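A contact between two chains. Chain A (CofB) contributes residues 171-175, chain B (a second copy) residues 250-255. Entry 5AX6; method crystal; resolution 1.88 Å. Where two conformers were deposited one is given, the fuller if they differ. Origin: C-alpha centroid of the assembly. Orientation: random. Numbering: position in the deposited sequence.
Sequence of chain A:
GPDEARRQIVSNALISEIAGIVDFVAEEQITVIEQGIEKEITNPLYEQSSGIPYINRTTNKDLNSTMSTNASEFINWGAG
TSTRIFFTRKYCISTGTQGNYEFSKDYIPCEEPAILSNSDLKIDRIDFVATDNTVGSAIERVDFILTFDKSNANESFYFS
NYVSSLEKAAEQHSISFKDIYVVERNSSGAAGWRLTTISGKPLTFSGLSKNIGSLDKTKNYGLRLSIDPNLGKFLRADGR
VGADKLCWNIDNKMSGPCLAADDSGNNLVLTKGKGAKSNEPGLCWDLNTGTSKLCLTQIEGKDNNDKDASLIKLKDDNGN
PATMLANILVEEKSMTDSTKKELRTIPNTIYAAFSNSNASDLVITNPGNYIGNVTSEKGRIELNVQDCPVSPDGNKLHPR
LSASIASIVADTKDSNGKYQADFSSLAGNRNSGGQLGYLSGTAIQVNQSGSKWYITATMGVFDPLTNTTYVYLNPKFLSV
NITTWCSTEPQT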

# COMPACT_ATOMS: atom_id res chain seq x y z
N GLU A 171 21.13 -5.27 -21.83
CA GLU A 171 19.88 -4.57 -21.62
C GLU A 171 18.92 -5.42 -20.80
O GLU A 171 18.05 -4.90 -20.12
CB GLU A 171 19.23 -4.15 -22.95
CG GLU A 171 19.35 -5.14 -24.08
CD GLU A 171 18.55 -4.72 -25.31
OE1 GLU A 171 17.30 -4.76 -25.24
OE2 GLU A 171 19.16 -4.35 -26.34
N GLN A 172 19.12 -6.74 -20.83
CA GLN A 172 18.29 -7.64 -20.04
C GLN A 172 18.71 -7.68 -18.57
O GLN A 172 18.08 -8.34 -17.75
CB GLN A 172 18.34 -9.06 -20.62
CG GLN A 172 17.69 -9.19 -21.99
CD GLN A 172 16.21 -8.87 -21.95
OE1 GLN A 172 15.47 -9.45 -21.15
NE2 GLN A 172 15.78 -7.94 -22.79
N HIS A 173 19.78 -6.96 -18.25
CA HIS A 173 20.38 -7.05 -16.93
C HIS A 173 20.55 -5.67 -16.27
O HIS A 173 21.24 -5.53 -15.26
CB HIS A 173 21.74 -7.75 -17.04
CG HIS A 173 22.06 -8.63 -15.87
ND1 HIS A 173 22.18 -8.14 -14.59
CD2 HIS A 173 22.31 -9.95 -15.80
CE1 HIS A 173 22.47 -9.14 -13.77
NE2 HIS A 173 22.56 -10.25 -14.48
N SER A 174 19.92 -4.66 -16.84
CA SER A 174 19.95 -3.31 -16.28
C SER A 174 21.35 -2.73 -16.21
O SER A 174 21.69 -2.02 -15.27
CB SER A 174 19.33 -3.28 -14.88
OG SER A 174 17.95 -3.58 -14.94
N ILE A 175 22.18 -3.07 -17.19
CA ILE A 175 23.49 -2.44 -17.26
C ILE A 175 23.76 -2.03 -18.69
O ILE A 175 23.09 -2.48 -19.61
CB ILE A 175 24.62 -3.36 -16.78
CG1 ILE A 175 24.73 -4.59 -17.69
CG2 ILE A 175 24.41 -3.76 -15.33
CD1 ILE A 175 26.09 -5.26 -17.59
N ILE B 250 12.29 -7.04 -11.23
CA ILE B 250 12.18 -8.50 -11.23
C ILE B 250 13.31 -9.05 -12.10
O ILE B 250 13.46 -8.62 -13.24
CB ILE B 250 10.84 -8.98 -11.81
CG1 ILE B 250 9.66 -8.35 -11.09
CG2 ILE B 250 10.76 -10.51 -11.77
CD1 ILE B 250 8.33 -8.63 -11.76
N ASP B 251 14.10 -9.97 -11.57
CA ASP B 251 15.18 -10.62 -12.32
C ASP B 251 16.04 -9.61 -13.10
O ASP B 251 16.27 -9.76 -14.31
CB ASP B 251 14.61 -11.66 -13.29
CG ASP B 251 15.67 -12.63 -13.81
OD1 ASP B 251 16.58 -13.01 -13.03
OD2 ASP B 251 15.59 -13.01 -15.00
N ASN B 252 16.49 -8.57 -12.40
CA ASN B 252 17.43 -7.59 -12.94
C ASN B 252 16.84 -6.68 -14.01
O ASN B 252 17.58 -6.04 -14.76
CB ASN B 252 18.67 -8.28 -13.51
CG ASN B 252 19.29 -9.24 -12.52
OD1 ASN B 252 19.76 -8.84 -11.45
ND2 ASN B 252 19.28 -10.53 -12.86
N LYS B 253 15.52 -6.63 -14.09
CA LYS B 253 14.84 -5.73 -15.03
C LYS B 253 13.83 -4.89 -14.28
O LYS B 253 13.27 -5.35 -13.28
CB LYS B 253 14.15 -6.52 -16.15
CG LYS B 253 15.09 -7.23 -17.11
CD LYS B 253 14.30 -7.98 -18.18
CE LYS B 253 13.43 -7.03 -19.00
NZ LYS B 253 12.74 -7.75 -20.12
N MET B 254 13.58 -3.68 -14.76
CA MET B 254 12.58 -2.81 -14.13
C MET B 254 11.19 -3.20 -14.61
O MET B 254 10.52 -2.44 -15.32
CB MET B 254 12.88 -1.34 -14.44
CG MET B 254 11.97 -0.37 -13.71
SD MET B 254 12.45 1.36 -13.90
CE MET B 254 12.83 1.40 -15.65
N SER B 255 10.78 -4.41 -14.23
CA SER B 255 9.58 -5.06 -14.76
C SER B 255 8.45 -5.16 -13.75
O SER B 255 7.37 -5.65 -14.08
CB SER B 255 9.93 -6.47 -15.25
OG SER B 255 10.81 -6.43 -16.35

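The contact is built on a tight turn of chain B pressed against an irregular loop of chain A. From Ile B250 to Lys B253 the chain makes a type I' turn, closed by backbone hydrogen bonds from Lys B253 N to Ile B250 O (3.0 Å) and from Ile B250 N to Lys B253 O (2.8 Å). Its two corner residues, Asp B251 (phi/psi 47/50) and Asn B252 (70/17), both adopt left-handed backbone angles, which asparagine and aspartate tolerate better than most residues with a side chain. The chains come nearest at His A173 and Asn B252, whose CA atoms lie 5.0 Å apart.

Ser A174 makes the shorter of the two hydrogen bonds across the contact. Its CB points toward chain B, and chi1 in the m well (-65°) carries the hydroxyl to the turn, where Ser A174 OG donates to Asn B252 O at a very short 2.5 Å. Serine suits the place because a single carbon separates its donor from a backbone that is already close. Ser A174 N lies 3.4 Å from Asn B252 O, but the angle is too poor for a hydrogen bond.

His A173 reaches the contact differently. Its CB points away, yet chi1 of -144°, between wells, and chi2 of -61° bring the ring back to Asn B252. The m rotamer of Asn B252 lays its side chain over one face of the imidazole: Asn B252 CB sits 4.0 Å from the His A173 ring centroid in a CH-pi contact, and Asn B252 CG approaches His A173 CE1 to 3.4 Å. The flat amide and flat ring can thus meet closely.

Lys B253 runs past Gln A172, with Lys B253 CG 3.3 Å from Gln A172 O. Chi1 is m, chi2 and chi4 are t, and a p torsion at chi3 bends the chain. Lys B253 NZ makes a weak 3.4 Å hydrogen bond to Gln A172 OE1, on a side chain folded by two m torsions. Lysine combines methylenes for packing with a charged donor; glutamine offers a neutral amide acceptor.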